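PDB 3KMI: putative membrane protein COG4129 from Clostridium difficile, which is of unknown function but may export aromatic acids across the cell membrane, this chain being its C-terminal helical domain. Local coordinates for residues Q14-L17 and Q18-S22; S54-S57 and E58-N62; F111-K114 and I115-E119; A122-G125 and N126-E130. All coordinates share one frame; numbering follows the deposited sequence.

Interaction 1 of 4, residues Q14-L17 and Q18-S22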
ATOM      1  N   GLN A  14     -17.888   5.814 -12.975  0.50 21.17           N
ATOM      2  CA  GLN A  14     -16.838   6.206 -12.037  0.50 20.93           C
ATOM      3  C   GLN A  14     -17.443   6.615 -10.684  0.50 20.39           C
ATOM      4  O   GLN A  14     -16.865   6.334  -9.629  0.50 20.09           O
ATOM      5  CB  GLN A  14     -15.958   7.325 -12.634  0.50 20.97           C
ATOM      6  CG  GLN A  14     -16.153   8.699 -12.021  0.50 22.13           C
ATOM      7  CD  GLN A  14     -15.743   9.818 -12.957  0.50 23.35           C
ATOM      8  OE1 GLN A  14     -15.394   9.580 -14.121  0.50 24.16           O
ATOM      9  NE2 GLN A  14     -15.786  11.047 -12.458  0.50 22.74           N
ATOM     10  N   LYS A  15     -18.613   7.254 -10.728  1.00 19.71           N
ATOM     11  CA  LYS A  15     -19.390   7.585  -9.528  1.00 19.26           C
ATOM     12  C   LYS A  15     -19.827   6.324  -8.744  1.00 18.22           C
ATOM     13  O   LYS A  15     -19.694   6.260  -7.517  1.00 17.35           O
ATOM     14  CB  LYS A  15     -20.639   8.357  -9.954  1.00 19.96           C
ATOM     15  CG  LYS A  15     -21.612   8.653  -8.841  1.00 23.27           C
ATOM     16  CD  LYS A  15     -21.116   9.768  -7.927  1.00 28.88           C
ATOM     17  CE  LYS A  15     -22.279  10.427  -7.161  1.00 31.49           C
ATOM     18  NZ  LYS A  15     -23.244  11.165  -8.055  1.00 33.23           N
ATOM     19  N   LYS A  16     -20.352   5.334  -9.464  1.00 16.18           N
ATOM     20  CA  LYS A  16     -20.768   4.088  -8.837  1.00 15.55           C
ATOM     21  C   LYS A  16     -19.574   3.326  -8.222  1.00 14.10           C
ATOM     22  O   LYS A  16     -19.685   2.773  -7.122  1.00 12.53           O
ATOM     23  CB  LYS A  16     -21.555   3.233  -9.830  1.00 16.11           C
ATOM     24  CG  LYS A  16     -22.061   1.906  -9.262  1.00 18.19           C
ATOM     25  CD  LYS A  16     -23.165   1.296 -10.105  1.00 26.12           C
ATOM     26  CE  LYS A  16     -22.613   0.418 -11.242  1.00 29.84           C
ATOM     27  NZ  LYS A  16     -23.648  -0.365 -12.005  1.00 32.84           N
ATOM     28  N   LEU A  17     -18.442   3.268  -8.931  1.00 13.12           N
ATOM     29  CA  LEU A  17     -17.236   2.615  -8.392  1.00 13.46           C
ATOM     30  C   LEU A  17     -16.753   3.294  -7.097  1.00 13.37           C
ATOM     31  O   LEU A  17     -16.436   2.614  -6.129  1.00 13.73           O
ATOM     32  CB  LEU A  17     -16.084   2.626  -9.413  1.00 13.92           C
ATOM     33  CG  LEU A  17     -16.267   1.610 -10.547  1.00 16.58           C
ATOM     34  CD1 LEU A  17     -15.593   2.102 -11.810  1.00 18.19           C
ATOM     35  CD2 LEU A  17     -15.715   0.249 -10.121  1.00 17.84           C
ATOM     36  N   GLN A  18     -16.706   4.618  -7.097  1.00 13.58           N
ATOM     37  CA  GLN A  18     -16.387   5.348  -5.874  1.00 14.29           C
ATOM     38  C   GLN A  18     -17.335   5.010  -4.720  1.00 13.95           C
ATOM     39  O   GLN A  18     -16.908   4.854  -3.585  1.00 13.45           O
ATOM     40  CB  GLN A  18     -16.360   6.849  -6.118  1.00 15.13           C
ATOM     41  CG  GLN A  18     -15.954   7.648  -4.866  1.00 17.30           C
ATOM     42  CD  GLN A  18     -15.838   9.138  -5.122  1.00 24.15           C
ATOM     43  OE1 GLN A  18     -14.999   9.578  -5.916  1.00 27.18           O
ATOM     44  NE2 GLN A  18     -16.672   9.931  -4.443  1.00 25.03           N
ATOM     45  N   GLU A  19     -18.628   4.952  -5.024  1.00 13.68           N
ATOM     46  CA  GLU A  19     -19.631   4.640  -4.022  1.00 12.88           C
ATOM     47  C   GLU A  19     -19.384   3.223  -3.472  1.00 11.48           C
ATOM     48  O   GLU A  19     -19.437   3.024  -2.280  1.00  9.81           O
ATOM     49  CB  GLU A  19     -21.036   4.795  -4.616  1.00 12.82           C
ATOM     50  CG  GLU A  19     -21.314   6.224  -5.100  1.00 16.21           C
ATOM     51  CD  GLU A  19     -22.648   6.406  -5.861  1.00 20.15           C
ATOM     52  OE1 GLU A  19     -23.323   5.415  -6.196  1.00 20.99           O
ATOM     53  OE2 GLU A  19     -23.004   7.564  -6.141  1.00 22.99           O
ATOM     54  N   GLU A  20     -19.063   2.263  -4.331  1.00 10.31           N
ATOM     55  CA  GLU A  20     -18.738   0.920  -3.868  1.00 11.57           C
ATOM     56  C   GLU A  20     -17.466   0.814  -3.043  1.00 10.11           C
ATOM     57  O   GLU A  20     -17.411   0.029  -2.100  1.00 11.20           O
ATOM     58  CB  GLU A  20     -18.795  -0.116  -5.018  1.00 11.48           C
ATOM     59  CG  GLU A  20     -20.262  -0.258  -5.468  1.00 15.09           C
ATOM     60  CD  GLU A  20     -20.489  -1.234  -6.601  1.00 19.69           C
ATOM     61  OE1 GLU A  20     -19.522  -1.901  -7.036  1.00 18.92           O
ATOM     62  OE2 GLU A  20     -21.649  -1.307  -7.071  1.00 18.56           O
ATOM     63  N   VAL A  21     -16.463   1.597  -3.392  1.00  9.80           N
ATOM     64  CA  VAL A  21     -15.239   1.693  -2.604  1.00  9.56           C
ATOM     65  C   VAL A  21     -15.606   2.204  -1.198  1.00  9.99           C
ATOM     66  O   VAL A  21     -15.156   1.664  -0.182  1.00  9.95           O
ATOM     67  CB  VAL A  21     -14.232   2.705  -3.263  1.00  9.86           C
ATOM     68  CG1 VAL A  21     -13.123   3.055  -2.299  1.00  7.41           C
ATOM     69  CG2 VAL A  21     -13.669   2.105  -4.622  1.00 10.65           C
ATOM     70  N   SER A  22     -16.463   3.203  -1.154  1.00  9.75           N
ATOM     71  CA  SER A  22     -16.775   3.826   0.153  1.00  9.94           C
ATOM     72  C   SER A  22     -17.540   2.846   1.018  1.00  9.41           C
ATOM     73  O   SER A  22     -17.313   2.760   2.234  1.00  9.24           O
ATOM     74  CB  SER A  22     -17.580   5.096  -0.044  1.00  9.29           C
ATOM     75  OG  SER A  22     -16.835   6.078  -0.749  1.00 10.58           O
TER

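Interaction 2 of 4, residues S54-S57 and E58-N62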
ATOM      1  N   SER A  54     -16.360  -5.814 -14.838  1.00 13.70           N
ATOM      2  CA  SER A  54     -17.275  -5.517 -15.925  1.00 13.90           C
ATOM      3  C   SER A  54     -16.950  -4.161 -16.573  1.00 13.96           C
ATOM      4  O   SER A  54     -17.067  -4.000 -17.802  1.00 14.94           O
ATOM      5  CB  SER A  54     -18.740  -5.648 -15.508  1.00 14.08           C
ATOM      6  OG  SER A  54     -19.065  -4.849 -14.393  1.00 15.61           O
ATOM      7  N   SER A  55     -16.526  -3.194 -15.770  1.00 13.81           N
ATOM      8  CA  SER A  55     -16.244  -1.884 -16.308  1.00 13.79           C
ATOM      9  C   SER A  55     -15.057  -1.950 -17.227  1.00 13.93           C
ATOM     10  O   SER A  55     -15.077  -1.367 -18.313  1.00 14.96           O
ATOM     11  CB  SER A  55     -16.045  -0.873 -15.183  1.00 14.66           C
ATOM     12  OG  SER A  55     -17.255  -0.809 -14.439  1.00 15.49           O
ATOM     13  N   ILE A  56     -14.026  -2.686 -16.830  1.00 14.04           N
ATOM     14  CA  ILE A  56     -12.824  -2.816 -17.659  1.00 14.24           C
ATOM     15  C   ILE A  56     -13.103  -3.637 -18.903  1.00 15.02           C
ATOM     16  O   ILE A  56     -12.683  -3.252 -20.006  1.00 14.34           O
ATOM     17  CB  ILE A  56     -11.669  -3.446 -16.861  1.00 14.35           C
ATOM     18  CG1 ILE A  56     -11.112  -2.427 -15.889  1.00 14.34           C
ATOM     19  CG2 ILE A  56     -10.506  -3.818 -17.773  1.00 16.40           C
ATOM     20  CD1 ILE A  56     -10.117  -3.048 -14.867  1.00 15.22           C
ATOM     21  N   SER A  57     -13.855  -4.733 -18.739  1.00 14.68           N
ATOM     22  CA  SER A  57     -14.187  -5.605 -19.862  1.00 15.94           C
ATOM     23  C   SER A  57     -14.982  -4.848 -20.905  1.00 16.48           C
ATOM     24  O   SER A  57     -14.734  -4.994 -22.102  1.00 17.15           O
ATOM     25  CB  SER A  57     -14.967  -6.843 -19.418  1.00 15.38           C
ATOM     26  OG  SER A  57     -15.212  -7.675 -20.561  1.00 18.35           O
ATOM     27  N   GLU A  58     -15.927  -4.032 -20.452  1.00 17.19           N
ATOM     28  CA  GLU A  58     -16.682  -3.169 -21.354  1.00 18.37           C
ATOM     29  C   GLU A  58     -15.776  -2.162 -22.092  1.00 17.96           C
ATOM     30  O   GLU A  58     -15.925  -1.947 -23.288  1.00 17.09           O
ATOM     31  CB  GLU A  58     -17.805  -2.455 -20.611  1.00 19.72           C
ATOM     32  CG  GLU A  58     -18.666  -1.547 -21.527  1.00 23.88           C
ATOM     33  CD  GLU A  58     -20.096  -1.397 -21.046  1.00 27.57           C
ATOM     34  OE1 GLU A  58     -20.317  -1.368 -19.812  1.00 30.65           O
ATOM     35  OE2 GLU A  58     -21.005  -1.340 -21.906  1.00 30.61           O
ATOM     36  N   THR A  59     -14.806  -1.602 -21.389  1.00 17.77           N
ATOM     37  CA  THR A  59     -13.901  -0.649 -22.009  1.00 17.74           C
ATOM     38  C   THR A  59     -13.059  -1.344 -23.093  1.00 17.79           C
ATOM     39  O   THR A  59     -12.867  -0.790 -24.170  1.00 17.68           O
ATOM     40  CB  THR A  59     -13.015   0.048 -20.958  1.00 17.91           C
ATOM     41  OG1 THR A  59     -13.859   0.706 -19.997  1.00 18.32           O
ATOM     42  CG2 THR A  59     -12.048   1.098 -21.632  1.00 15.80           C
ATOM     43  N   TYR A  60     -12.599  -2.567 -22.809  1.00 18.16           N
ATOM     44  CA  TYR A  60     -11.743  -3.327 -23.723  1.00 19.20           C
ATOM     45  C   TYR A  60     -12.516  -3.725 -24.961  1.00 19.41           C
ATOM     46  O   TYR A  60     -11.983  -3.714 -26.065  1.00 18.42           O
ATOM     47  CB  TYR A  60     -11.238  -4.617 -23.070  1.00 19.66           C
ATOM     48  CG  TYR A  60     -10.115  -4.478 -22.067  1.00 21.54           C
ATOM     49  CD1 TYR A  60      -9.330  -3.315 -21.995  1.00 21.83           C
ATOM     50  CD2 TYR A  60      -9.810  -5.539 -21.213  1.00 22.01           C
ATOM     51  CE1 TYR A  60      -8.288  -3.202 -21.067  1.00 23.15           C
ATOM     52  CE2 TYR A  60      -8.770  -5.443 -20.300  1.00 23.81           C
ATOM     53  CZ  TYR A  60      -8.011  -4.272 -20.229  1.00 24.73           C
ATOM     54  OH  TYR A  60      -6.988  -4.190 -19.299  1.00 26.90           O
ATOM     55  N   ASP A  61     -13.769  -4.112 -24.746  1.00 19.58           N
ATOM     56  CA  ASP A  61     -14.678  -4.488 -25.814  1.00 20.47           C
ATOM     57  C   ASP A  61     -14.781  -3.384 -26.874  1.00 21.13           C
ATOM     58  O   ASP A  61     -14.940  -3.685 -28.073  1.00 20.28           O
ATOM     59  CB  ASP A  61     -16.066  -4.778 -25.254  1.00 20.35           C
ATOM     60  CG  ASP A  61     -16.210  -6.215 -24.711  1.00 22.79           C
ATOM     61  OD1 ASP A  61     -15.300  -7.053 -24.901  1.00 22.06           O
ATOM     62  OD2 ASP A  61     -17.257  -6.503 -24.092  1.00 24.82           O
ATOM     63  N   ASN A  62     -14.657  -2.131 -26.427  1.00 21.70           N
ATOM     64  CA  ASN A  62     -14.985  -0.948 -27.241  1.00 22.90           C
ATOM     65  C   ASN A  62     -13.786  -0.114 -27.615  1.00 23.85           C
ATOM     66  O   ASN A  62     -13.943   1.024 -28.068  1.00 24.13           O
ATOM     67  CB  ASN A  62     -15.938  -0.025 -26.486  1.00 23.23           C
ATOM     68  CG  ASN A  62     -17.377  -0.440 -26.608  1.00 24.13           C
ATOM     69  OD1 ASN A  62     -18.017  -0.183 -27.612  1.00 27.03           O
ATOM     70  ND2 ASN A  62     -17.912  -1.038 -25.556  1.00 26.63           N
TER
HETATM   71  O   HOH W   1     -20.352  -3.466 -18.378  1.00 37.49           O
HETATM   72  O   HOH W   2     -17.278  -7.026 -21.624  1.00 21.78           O

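Interaction 3 of 4, residues F111-K114 and I115-E119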
ATOM      1  N   PHE A 111     -12.894   8.208  12.201  1.00  5.45           N
ATOM      2  CA  PHE A 111     -12.212   8.920  11.092  1.00  6.52           C
ATOM      3  C   PHE A 111     -12.475   8.232   9.729  1.00  6.70           C
ATOM      4  O   PHE A 111     -12.729   8.902   8.718  1.00  7.11           O
ATOM      5  CB  PHE A 111     -10.709   9.046  11.389  1.00  6.50           C
ATOM      6  CG  PHE A 111      -9.920   9.780  10.318  1.00  8.76           C
ATOM      7  CD1 PHE A 111     -10.259  11.082   9.941  1.00  9.11           C
ATOM      8  CD2 PHE A 111      -8.810   9.180   9.730  1.00 10.81           C
ATOM      9  CE1 PHE A 111      -9.508  11.766   8.940  1.00 10.75           C
ATOM     10  CE2 PHE A 111      -8.058   9.845   8.745  1.00 12.15           C
ATOM     11  CZ  PHE A 111      -8.424  11.137   8.341  1.00 12.11           C
ATOM     12  N   ILE A 112     -12.443   6.901   9.709  1.00  5.92           N
ATOM     13  CA  ILE A 112     -12.771   6.138   8.518  1.00  6.70           C
ATOM     14  C   ILE A 112     -14.249   6.320   8.096  1.00  7.04           C
ATOM     15  O   ILE A 112     -14.544   6.430   6.911  1.00  8.09           O
ATOM     16  CB  ILE A 112     -12.428   4.610   8.678  1.00  6.09           C
ATOM     17  CG1 ILE A 112     -10.911   4.448   8.873  1.00  7.62           C
ATOM     18  CG2 ILE A 112     -12.907   3.848   7.443  1.00  5.79           C
ATOM     19  CD1 ILE A 112     -10.444   3.062   9.353  1.00  8.02           C
ATOM     20  N   HIS A 113     -15.165   6.320   9.056  1.00  6.87           N
ATOM     21  CA  HIS A 113     -16.571   6.688   8.762  1.00  9.05           C
ATOM     22  C   HIS A 113     -16.691   8.073   8.158  1.00  7.98           C
ATOM     23  O   HIS A 113     -17.460   8.289   7.216  1.00  8.10           O
ATOM     24  CB  HIS A 113     -17.461   6.637  10.010  1.00  8.94           C
ATOM     25  CG  HIS A 113     -17.945   5.261  10.357  1.00 15.91           C
ATOM     26  ND1 HIS A 113     -17.688   4.666  11.572  1.00 20.23           N
ATOM     27  CD2 HIS A 113     -18.695   4.370   9.661  1.00 19.45           C
ATOM     28  CE1 HIS A 113     -18.226   3.458  11.598  1.00 18.07           C
ATOM     29  NE2 HIS A 113     -18.837   3.250  10.447  1.00 19.22           N
ATOM     30  N   LYS A 114     -15.959   9.020   8.724  1.00  7.34           N
ATOM     31  CA  LYS A 114     -15.987  10.384   8.248  1.00  7.67           C
ATOM     32  C   LYS A 114     -15.547  10.379   6.796  1.00  7.45           C
ATOM     33  O   LYS A 114     -16.191  10.985   5.922  1.00  8.30           O
ATOM     34  CB  LYS A 114     -15.094  11.289   9.106  1.00  6.19           C
ATOM     35  CG  LYS A 114     -15.023  12.740   8.629  1.00  8.44           C
ATOM     36  CD  LYS A 114     -14.117  13.534   9.541  1.00 11.41           C
ATOM     37  CE  LYS A 114     -14.113  15.031   9.249  1.00 11.18           C
ATOM     38  NZ  LYS A 114     -13.254  15.700  10.280  1.00  8.85           N
ATOM     39  N   ILE A 115     -14.454   9.694   6.531  1.00  7.85           N
ATOM     40  CA  ILE A 115     -13.943   9.583   5.156  1.00  8.69           C
ATOM     41  C   ILE A 115     -15.013   8.936   4.237  1.00  8.83           C
ATOM     42  O   ILE A 115     -15.301   9.427   3.135  1.00  9.72           O
ATOM     43  CB  ILE A 115     -12.608   8.785   5.078  1.00  9.13           C
ATOM     44  CG1 ILE A 115     -11.461   9.493   5.846  1.00  9.06           C
ATOM     45  CG2 ILE A 115     -12.245   8.530   3.584  1.00  9.85           C
ATOM     46  CD1 ILE A 115     -10.132   8.647   5.964  1.00 11.84           C
ATOM     47  N   GLY A 116     -15.575   7.825   4.672  1.00  9.28           N
ATOM     48  CA  GLY A 116     -16.529   7.112   3.845  1.00  9.09           C
ATOM     49  C   GLY A 116     -17.747   7.940   3.464  1.00  8.45           C
ATOM     50  O   GLY A 116     -18.312   7.751   2.380  1.00 10.29           O
ATOM     51  N   TYR A 117     -18.171   8.856   4.341  1.00  7.24           N
ATOM     52  CA  TYR A 117     -19.428   9.620   4.131  1.00  7.69           C
ATOM     53  C   TYR A 117     -19.282  11.039   3.616  1.00  8.26           C
ATOM     54  O   TYR A 117     -20.297  11.701   3.334  1.00  7.36           O
ATOM     55  CB  TYR A 117     -20.273   9.646   5.429  1.00  7.40           C
ATOM     56  CG  TYR A 117     -20.921   8.304   5.692  1.00  7.94           C
ATOM     57  CD1 TYR A 117     -22.038   7.898   4.951  1.00  7.84           C
ATOM     58  CD2 TYR A 117     -20.408   7.438   6.633  1.00  9.87           C
ATOM     59  CE1 TYR A 117     -22.621   6.663   5.151  1.00 10.12           C
ATOM     60  CE2 TYR A 117     -20.999   6.210   6.845  1.00  9.66           C
ATOM     61  CZ  TYR A 117     -22.089   5.835   6.104  1.00 11.51           C
ATOM     62  OH  TYR A 117     -22.687   4.618   6.345  1.00 11.27           O
ATOM     63  N   THR A 118     -18.039  11.513   3.517  1.00  8.32           N
ATOM     64  CA  THR A 118     -17.799  12.889   3.122  1.00  9.83           C
ATOM     65  C   THR A 118     -17.561  12.979   1.620  1.00 10.59           C
ATOM     66  O   THR A 118     -16.632  12.357   1.081  1.00 10.56           O
ATOM     67  CB  THR A 118     -16.593  13.516   3.907  1.00  9.80           C
ATOM     68  OG1 THR A 118     -16.842  13.448   5.321  1.00 11.23           O
ATOM     69  CG2 THR A 118     -16.383  14.992   3.520  1.00 11.77           C
ATOM     70  N   GLU A 119     -18.407  13.745   0.942  0.50 10.90           N
ATOM     71  CA  GLU A 119     -18.209  14.024  -0.480  0.50 11.41           C
ATOM     72  C   GLU A 119     -16.987  14.935  -0.623  0.50 11.30           C
ATOM     73  O   GLU A 119     -16.855  15.904   0.113  0.50 10.89           O
ATOM     74  CB  GLU A 119     -19.454  14.687  -1.070  0.50 11.54           C
ATOM     75  CG  GLU A 119     -20.610  13.727  -1.322  0.50 12.13           C
ATOM     76  CD  GLU A 119     -20.177  12.472  -2.061  0.50 14.30           C
ATOM     77  OE1 GLU A 119     -19.721  12.597  -3.220  0.50 14.75           O
ATOM     78  OE2 GLU A 119     -20.286  11.360  -1.477  0.50 13.11           O
TER

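Interaction 4 of 4, residues A122-G125 and N126-E130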
ATOM      1  N   ALA A 122     -13.379  20.930  -2.794  1.00 16.23           N
ATOM      2  CA  ALA A 122     -12.050  21.502  -3.039  1.00 16.20           C
ATOM      3  C   ALA A 122     -10.996  21.180  -1.967  1.00 15.79           C
ATOM      4  O   ALA A 122      -9.895  20.736  -2.282  1.00 16.10           O
ATOM      5  CB  ALA A 122     -12.149  23.026  -3.255  1.00 16.08           C
ATOM      6  N   GLU A 123     -11.340  21.395  -0.705  1.00 15.58           N
ATOM      7  CA  GLU A 123     -10.354  21.343   0.363  1.00 15.46           C
ATOM      8  C   GLU A 123     -10.397  20.038   1.156  1.00 15.02           C
ATOM      9  O   GLU A 123      -9.617  19.844   2.096  1.00 15.51           O
ATOM     10  CB  GLU A 123     -10.557  22.540   1.302  1.00 16.21           C
ATOM     11  CG  GLU A 123      -9.272  23.032   1.969  1.00 17.65           C
ATOM     12  CD  GLU A 123      -8.147  23.257   0.975  1.00 19.17           C
ATOM     13  OE1 GLU A 123      -8.400  23.853  -0.098  1.00 20.92           O
ATOM     14  OE2 GLU A 123      -7.010  22.835   1.266  1.00 19.01           O
ATOM     15  N   THR A 124     -11.303  19.146   0.776  1.00 13.34           N
ATOM     16  CA  THR A 124     -11.558  17.955   1.556  1.00 11.78           C
ATOM     17  C   THR A 124     -10.338  17.044   1.720  1.00 10.90           C
ATOM     18  O   THR A 124     -10.015  16.659   2.834  1.00  9.96           O
ATOM     19  CB  THR A 124     -12.717  17.162   0.957  1.00 12.09           C
ATOM     20  OG1 THR A 124     -13.834  18.041   0.732  1.00 10.52           O
ATOM     21  CG2 THR A 124     -13.113  16.010   1.878  1.00 11.38           C
ATOM     22  N   GLY A 125      -9.676  16.683   0.623  1.00 10.66           N
ATOM     23  CA  GLY A 125      -8.511  15.806   0.730  1.00 11.35           C
ATOM     24  C   GLY A 125      -7.477  16.375   1.694  1.00 11.16           C
ATOM     25  O   GLY A 125      -6.987  15.679   2.597  1.00 11.79           O
ATOM     26  N   ASN A 126      -7.168  17.653   1.503  1.00 10.44           N
ATOM     27  CA  ASN A 126      -6.199  18.356   2.336  1.00  9.73           C
ATOM     28  C   ASN A 126      -6.577  18.367   3.817  1.00  9.64           C
ATOM     29  O   ASN A 126      -5.734  18.066   4.663  1.00  9.51           O
ATOM     30  CB  ASN A 126      -6.028  19.776   1.833  1.00 10.45           C
ATOM     31  CG  ASN A 126      -5.267  19.849   0.540  1.00 10.88           C
ATOM     32  OD1 ASN A 126      -4.598  18.894   0.123  1.00 12.47           O
ATOM     33  ND2 ASN A 126      -5.336  21.001  -0.096  1.00 14.81           N
ATOM     34  N   LEU A 127      -7.846  18.680   4.131  1.00  9.21           N
ATOM     35  CA  LEU A 127      -8.317  18.643   5.506  1.00  8.98           C
ATOM     36  C   LEU A 127      -8.139  17.253   6.093  1.00  8.52           C
ATOM     37  O   LEU A 127      -7.613  17.092   7.184  1.00  8.65           O
ATOM     38  CB  LEU A 127      -9.788  19.085   5.612  1.00  8.86           C
ATOM     39  CG  LEU A 127     -10.004  20.594   5.381  1.00 10.60           C
ATOM     40  CD1 LEU A 127     -11.482  20.894   5.410  1.00 13.33           C
ATOM     41  CD2 LEU A 127      -9.274  21.484   6.386  1.00  7.65           C
ATOM     42  N   LEU A 128      -8.589  16.243   5.365  1.00  8.16           N
ATOM     43  CA  LEU A 128      -8.545  14.864   5.881  1.00  8.62           C
ATOM     44  C   LEU A 128      -7.083  14.386   6.066  1.00  8.48           C
ATOM     45  O   LEU A 128      -6.745  13.722   7.060  1.00  7.82           O
ATOM     46  CB  LEU A 128      -9.353  13.930   4.963  1.00  7.96           C
ATOM     47  CG  LEU A 128     -10.863  14.244   4.890  1.00  8.87           C
ATOM     48  CD1 LEU A 128     -11.544  13.366   3.859  1.00  7.06           C
ATOM     49  CD2 LEU A 128     -11.504  14.044   6.298  1.00  7.40           C
ATOM     50  N   LEU A 129      -6.212  14.786   5.142  1.00  8.69           N
ATOM     51  CA  LEU A 129      -4.789  14.472   5.292  1.00  9.43           C
ATOM     52  C   LEU A 129      -4.165  15.134   6.541  1.00  9.92           C
ATOM     53  O   LEU A 129      -3.411  14.477   7.266  1.00 10.33           O
ATOM     54  CB  LEU A 129      -4.004  14.784   4.000  1.00  9.55           C
ATOM     55  CG  LEU A 129      -4.255  13.855   2.801  1.00  8.67           C
ATOM     56  CD1 LEU A 129      -3.937  14.561   1.480  1.00 10.65           C
ATOM     57  CD2 LEU A 129      -3.474  12.548   2.945  1.00  7.87           C
ATOM     58  N   GLU A 130      -4.472  16.416   6.783  0.50 10.17           N
ATOM     59  CA  GLU A 130      -4.061  17.097   8.030  0.50 10.53           C
ATOM     60  C   GLU A 130      -4.563  16.343   9.269  0.50 10.84           C
ATOM     61  O   GLU A 130      -3.811  16.128  10.231  0.50 10.32           O
ATOM     62  CB  GLU A 130      -4.588  18.538   8.094  0.50 10.83           C
ATOM     63  CG  GLU A 130      -3.973  19.524   7.110  0.50 10.92           C
ATOM     64  CD  GLU A 130      -4.817  20.785   6.955  0.50 12.85           C
ATOM     65  OE1 GLU A 130      -5.335  21.026   5.837  0.50 13.55           O
ATOM     66  OE2 GLU A 130      -4.990  21.525   7.954  0.50 13.32           O
TER
HETATM   67  O   HOH W   3      -8.201  18.961  -1.052  1.00 18.12           O

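Interaction 1 of 4, residues Q14-L17 and Q18-S22
K15 and E19 are brought together by different settings of their first torsions: the lysine sends CG away from its own backbone N (chi1 174°), whereas the glutamate swings CG to the side of its N (chi1 -61°). The lysine chain then bends at chi2 (75°), and its methylenes run across the carboxylate. E19 OE2 therefore lies 3.2 Å from K15 CG and 3.1 Å from K15 CE. The ammonium itself stops short, with K15 NZ 4.1 Å from E19 OE2, so the opposite charges probably attract one another without forming a salt bridge. K16 and E20, one residue further along the chain, run alongside each other in the same direction, and K16 CG comes 3.9 Å from E20 OE2. Beneath them the backbone is regular alpha-helix, in which E19 N bonds to K15 O at 3.0 Å and V21 N to L17 O at 2.9 Å. This is an amphipathic turn of helix 7-33 in an all-helical domain: long charged chains occupy its exposed side, while L17 and V21 supply branched apolar groups to the interior. L17 packs on M78 and I81 of helix 68-95 and on I52 of helix 41-61, and V21 lies against F167 of helix 148-176. V21 CG2 reaches back over the preceding turn, 3.2 Å from L17 O. The buried hydroxyl of S22 has a polar partner in R171 of helix 148-176.

Interaction 2 of 4, residues S54-S57 and E58-N62
The carbonyl oxygen of S55 takes a sound bond from T59 N at 3.1 Å and probably a second from T59 OG1 at 2.9 Å, although the place of that hydroxyl is doubtful. Threonine would suit this position, since setting the hydroxyl beside its own backbone N (chi1 -58°) would let it fold back on the carbonyl one turn earlier. On another side of the helix, I56 and Y60 run alongside each other. The methyl I56 CG2 lies over one face of the tyrosine ring, shifted toward the rim, at 3.7 Å from the centroid of Y60: a CH-pi contact made chiefly with Y60 CE2 and CZ. Y60 also packs on L75 of its own chain and on L75 of the second subunit, where an aromatic residue offers a broad apolar surface. S57 and D61 line the exposed side, and D61 N bonds to S57 O at 2.9 Å. At N62 the backbone leaves helical geometry, and the side-chain amide reaches back, N62 ND2 donating to E58 O at 3.1 Å with an N-H...O angle of 168°. This is the C-terminal end of helix 41-61, where an asparagine amide returns to a carbonyl of the last turn, close to the contact with the second subunit.

Interaction 3 of 4, residues F111-K114 and I115-E119
From F111 to G116 the backbone keeps ordinary helical bonding, with I115 N to F111 O at 2.9 Å and G116 N to I112 O at 2.8 Å, but at Y117 the pattern frays: Y117 N bonds to H113 O at 3.0 Å with a bent angle of 138°, and only weakly to K114 O. F111 and I115 carry the apolar side. With CG opposite the backbone N (chi1 -179°), the phenyl ring stands where the I115 chain slants across it, so that I115 CD1 rests over one face, 4.0 Å from the centroid of the F111 ring and offset toward its rim. This CH-pi contact suits a buried place: F111 also meets L128 and L132 of helix 124-140, and I115 meets F167 and L168 of helix 148-176. H113 and Y117 stand alongside each other, H113 CD2 being 4.1 Å from Y117 CE2, while H113 NE2 is held by D30 of helix 7-33. At the end of the helix T118 turns its hydroxyl back, and T118 OG1 donates to K114 O at 2.6 Å, approaching from above the carbonyl plane. That bond gives the carbonyl a side-chain donor as the backbone leaves helical geometry. The long extended chain of K114 reaches a salt bridge with E131. Together these features describe a helix C-terminus closed by a threonine hydroxyl, within an antiparallel helical hairpin formed by helices 103-117 and 124-140.

Interaction 4 of 4, residues A122-G125 and N126-E130
The carboxylate of E123 and the amide of N126 meet with their planes turned 47° apart. N126 ND2 comes down from above the carboxylate plane to E123 OE2, at 2.8 Å and with an almost straight N-H...O angle of 167°, while the oxygen lies in the plane of the amide. The glutamate reaches it by bending at chi2 (50°), which turns the chain forward, toward N126, and brings E123 OE2 to 3.3 Å from N126 CB. Asparagine is well suited here, since its short side chain offers an N-H without adding a charge, and it also touches K172 of helix 148-176. On another side T124 and L128 run alongside each other, and T124 CG2 touches L128 CD1 at 3.7 Å. L128 carries this apolar patch onward to L168, whereas the T124 hydroxyl has its partner in the backbone N of E121. Regular helical bonding has begun by this point, L127 N binding E123 O and L128 N binding T124 O, each at 2.9 Å. One residue earlier a water takes the place of the direct bond, donating to A122 O at 2.7 Å and accepting from N126 N at 3.1 Å. The first turn of helix 124-140 is held by main-chain bonds, supplemented by a water bridge and the E123-N126 side-chain bond, and the negative charge of E123 near this N-terminus would probably interact favourably with the helix dipole.

Overall arrangement
The four contacts are local turns of four helices, met along the chain in the order 1 to 4: helix 7-33, helix 41-61, helix 103-117 and helix 124-140. Interactions 1 and 3 both lie about 10 Å from the centre of the chain, with their own centres about 13 Å apart, and they touch where S22 packs on G116. Interaction 2 adjoins interaction 1 through L17 and S55, and interaction 4 adjoins interaction 3, notably through F111 and L128. Interactions 2 and 4 are the most distant pair, with centres about 33 Å apart. The contacts thus run across the all-helical domain, from the turn touching the second subunit, through its middle, to the start of helix 124-140.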